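Local coordinates for TRNA nucleotidyl transferase-related protein (PDB 3H38) that adds the CCA end to tRNA as a magnesium-dependent class II nucleotidyltransferase, this chain being the C-terminal part of a longer protein, at residues A[43-48]-A[156-161]. Residues are numbered along the deposited sequence; the frame is centred on the assembly and turned at random.
Sequences FVRDLL and RDLKEG
Arg45 meets Leu158 with the aliphatic start of its chain: CG lies 4.1 Å from Leu158 CD2, the two side chains crossing at about a right angle. With CG anti to the backbone N (chi1 -175°) and a bend at chi3, the rest of the arginine then leads away from Leu158 and back to its own neighbour, Asp46. There NE and NH2 both close on the single oxygen OD1, NE at 3.0 Å. OD1 lies in the guanidinium plane, yet both nitrogens reach it from one face of the carboxylate. Asn134 accepts from NH1 and Asn53 donates to Asp46 OD2, which with the salt bridge should restrain the rotation of both flat groups. Were Arg45 an alanine, Asp46 OD1 would probably lose both these donors, Asn134 OD1 its N-H partner, and Leu158 CD2 the methylene it rests against. Three residues on, Leu48 takes the other branch of Leu158, whose CD1 sits 3.6 Å from Leu48 CB and 3.7 Å from Leu48 CD1. Leu158 thus spans both residues, one methyl on each, and no hydrogen bond joins the helices. Helix 154-159 ends in a Schellman motif, with Gly161 at positive phi and two bonds returning to the last turn, one from its N to Leu158 O. This apolar joint of the nucleotidyltransferase head domain shares Arg45 with the CTP and ATP site, which includes Asn134 and is empty of nucleotide here.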
ATOM      1  N   PHE A  43       8.073  14.909   8.534  1.00 45.82           N
ATOM      2  CA  PHE A  43       9.431  15.257   8.899  1.00 43.03           C
ATOM      3  C   PHE A  43       9.554  15.764  10.342  1.00 44.58           C
ATOM      4  O   PHE A  43      10.538  15.494  11.029  1.00 44.84           O
ATOM      5  CB  PHE A  43      10.015  16.310   7.964  1.00 36.95           C
ATOM      6  CG  PHE A  43      11.334  16.821   8.440  1.00 37.70           C
ATOM      7  CD1 PHE A  43      12.513  16.203   8.040  1.00 39.27           C
ATOM      8  CD2 PHE A  43      11.397  17.878   9.344  1.00 39.00           C
ATOM      9  CE1 PHE A  43      13.758  16.655   8.502  1.00 41.77           C
ATOM     10  CE2 PHE A  43      12.625  18.337   9.826  1.00 44.85           C
ATOM     11  CZ  PHE A  43      13.816  17.720   9.404  1.00 45.57           C
ATOM     12  N   VAL A  44       8.582  16.537  10.792  1.00 35.23           N
ATOM     13  CA  VAL A  44       8.655  17.075  12.140  1.00 32.14           C
ATOM     14  C   VAL A  44       8.284  16.006  13.190  1.00 30.48           C
ATOM     15  O   VAL A  44       8.922  15.897  14.245  1.00 32.46           O
ATOM     16  CB  VAL A  44       7.756  18.322  12.271  1.00 24.99           C
ATOM     17  CG1 VAL A  44       7.647  18.761  13.732  1.00 20.42           C
ATOM     18  CG2 VAL A  44       8.309  19.444  11.410  1.00 20.78           C
ATOM     19  N   ARG A  45       7.227  15.250  12.900  1.00 28.58           N
ATOM     20  CA  ARG A  45       6.871  14.063  13.659  1.00 30.94           C
ATOM     21  C   ARG A  45       8.103  13.164  13.831  1.00 31.69           C
ATOM     22  O   ARG A  45       8.502  12.818  14.956  1.00 29.64           O
ATOM     23  CB  ARG A  45       5.799  13.302  12.885  1.00 29.21           C
ATOM     24  CG  ARG A  45       5.199  12.074  13.587  1.00 21.39           C
ATOM     25  CD  ARG A  45       4.448  11.236  12.528  1.00 32.57           C
ATOM     26  NE  ARG A  45       5.357  10.801  11.461  1.00 34.45           N
ATOM     27  CZ  ARG A  45       5.029  10.717  10.170  1.00 38.12           C
ATOM     28  NH1 ARG A  45       3.792  11.029   9.753  1.00 33.44           N
ATOM     29  NH2 ARG A  45       5.947  10.331   9.290  1.00 31.86           N
ATOM     30  N   ASP A  46       8.710  12.819  12.696  1.00 26.17           N
ATOM     31  CA  ASP A  46       9.850  11.920  12.654  1.00 33.71           C
ATOM     32  C   ASP A  46      11.030  12.462  13.458  1.00 38.48           C
ATOM     33  O   ASP A  46      11.625  11.734  14.254  1.00 42.49           O
ATOM     34  CB  ASP A  46      10.207  11.591  11.202  1.00 30.36           C
ATOM     35  CG  ASP A  46       9.089  10.774  10.497  1.00 45.99           C
ATOM     36  OD1 ASP A  46       8.286  10.121  11.202  1.00 42.23           O
ATOM     37  OD2 ASP A  46       8.997  10.778   9.245  1.00 47.05           O
ATOM     38  N   LEU A  47      11.333  13.747  13.302  1.00 29.11           N
ATOM     39  CA  LEU A  47      12.394  14.375  14.094  1.00 33.98           C
ATOM     40  C   LEU A  47      12.177  14.126  15.583  1.00 37.11           C
ATOM     41  O   LEU A  47      13.090  13.678  16.292  1.00 42.31           O
ATOM     42  CB  LEU A  47      12.515  15.890  13.809  1.00 31.94           C
ATOM     43  CG  LEU A  47      13.538  16.658  14.669  1.00 33.20           C
ATOM     44  CD1 LEU A  47      14.950  16.250  14.312  1.00 25.40           C
ATOM     45  CD2 LEU A  47      13.390  18.159  14.512  1.00 30.44           C
ATOM     46  N   LEU A  48      10.969  14.411  16.057  1.00 33.06           N
ATOM     47  CA  LEU A  48      10.682  14.320  17.491  1.00 34.57           C
ATOM     48  C   LEU A  48      10.694  12.853  17.977  1.00 45.20           C
ATOM     49  O   LEU A  48      11.094  12.577  19.107  1.00 48.08           O
ATOM     50  CB  LEU A  48       9.354  15.005  17.814  1.00 37.02           C
ATOM     51  CG  LEU A  48       9.305  16.535  17.591  1.00 42.14           C
ATOM     52  CD1 LEU A  48       7.912  17.076  17.736  1.00 28.71           C
ATOM     53  CD2 LEU A  48      10.245  17.287  18.561  1.00 37.75           C
ATOM     54  N   ARG A 156       2.960  16.506  22.950  1.00 36.04           N
ATOM     55  CA  ARG A 156       2.352  15.748  24.028  1.00 33.65           C
ATOM     56  C   ARG A 156       1.749  14.429  23.527  1.00 41.38           C
ATOM     57  O   ARG A 156       1.859  13.416  24.201  1.00 34.68           O
ATOM     58  CB  ARG A 156       1.255  16.607  24.679  1.00 26.07           C
ATOM     59  CG  ARG A 156       0.660  16.050  25.978  1.00 38.15           C
ATOM     60  CD  ARG A 156      -0.648  15.271  25.731  1.00 46.17           C
ATOM     61  NE  ARG A 156      -1.598  16.031  24.923  1.00 50.66           N
ATOM     62  CZ  ARG A 156      -2.651  16.696  25.404  1.00 52.47           C
ATOM     63  NH1 ARG A 156      -3.455  17.353  24.571  1.00 42.85           N
ATOM     64  NH2 ARG A 156      -2.912  16.706  26.710  1.00 51.91           N
ATOM     65  N   ASP A 157       1.098  14.446  22.363  1.00 37.97           N
ATOM     66  CA  ASP A 157       0.409  13.250  21.863  1.00 27.65           C
ATOM     67  C   ASP A 157       1.408  12.207  21.373  1.00 30.48           C
ATOM     68  O   ASP A 157       1.102  11.023  21.352  1.00 38.04           O
ATOM     69  CB  ASP A 157      -0.605  13.589  20.751  1.00 19.70           C
ATOM     70  CG  ASP A 157      -1.919  14.118  21.305  1.00 31.75           C
ATOM     71  OD1 ASP A 157      -2.726  14.730  20.546  1.00 23.82           O
ATOM     72  OD2 ASP A 157      -2.135  13.934  22.523  1.00 37.99           O
ATOM     73  N   LEU A 158       2.585  12.654  20.947  1.00 35.93           N
ATOM     74  CA  LEU A 158       3.706  11.747  20.673  1.00 47.86           C
ATOM     75  C   LEU A 158       4.164  11.021  21.949  1.00 49.36           C
ATOM     76  O   LEU A 158       4.296   9.799  21.964  1.00 54.35           O
ATOM     77  CB  LEU A 158       4.902  12.503  20.056  1.00 38.46           C
ATOM     78  CG  LEU A 158       4.711  13.164  18.678  1.00 30.55           C
ATOM     79  CD1 LEU A 158       5.908  13.990  18.324  1.00 24.26           C
ATOM     80  CD2 LEU A 158       4.505  12.127  17.605  1.00 36.01           C
ATOM     81  N   LYS A 159       4.402  11.786  23.012  1.00 40.87           N
ATOM     82  CA  LYS A 159       4.894  11.245  24.282  1.00 40.81           C
ATOM     83  C   LYS A 159       3.869  10.333  24.963  1.00 45.17           C
ATOM     84  O   LYS A 159       4.198   9.606  25.912  1.00 37.83           O
ATOM     85  CB  LYS A 159       5.360  12.386  25.227  1.00 38.81           C
ATOM     86  CG  LYS A 159       6.838  12.778  25.032  1.00 41.25           C
ATOM     87  CD  LYS A 159       7.303  13.968  25.885  1.00 46.12           C
ATOM     88  CE  LYS A 159       8.813  14.208  25.677  1.00 63.39           C
ATOM     89  NZ  LYS A 159       9.354  15.416  26.390  1.00 76.77           N
ATOM     90  N   GLU A 160       2.634  10.357  24.458  1.00 44.87           N
ATOM     91  CA  GLU A 160       1.564   9.522  25.001  1.00 44.64           C
ATOM     92  C   GLU A 160       1.093   8.474  24.008  1.00 44.54           C
ATOM     93  O   GLU A 160       0.134   7.719  24.285  1.00 40.05           O
ATOM     94  CB  GLU A 160       0.390  10.387  25.443  1.00 45.82           C
ATOM     95  CG  GLU A 160       0.830  11.511  26.340  1.00 61.95           C
ATOM     96  CD  GLU A 160      -0.254  11.982  27.282  1.00 73.01           C
ATOM     97  OE1 GLU A 160       0.102  12.607  28.313  1.00 76.37           O
ATOM     98  OE2 GLU A 160      -1.446  11.729  26.994  1.00 71.65           O
ATOM     99  N   GLY A 161       1.771   8.432  22.855  1.00 32.53           N
ATOM    100  CA  GLY A 161       1.495   7.430  21.834  1.00 29.64           C
ATOM    101  C   GLY A 161       0.076   7.488  21.305  1.00 31.52           C
ATOM    102  O   GLY A 161      -0.574   6.434  21.152  1.00 38.39           O
TER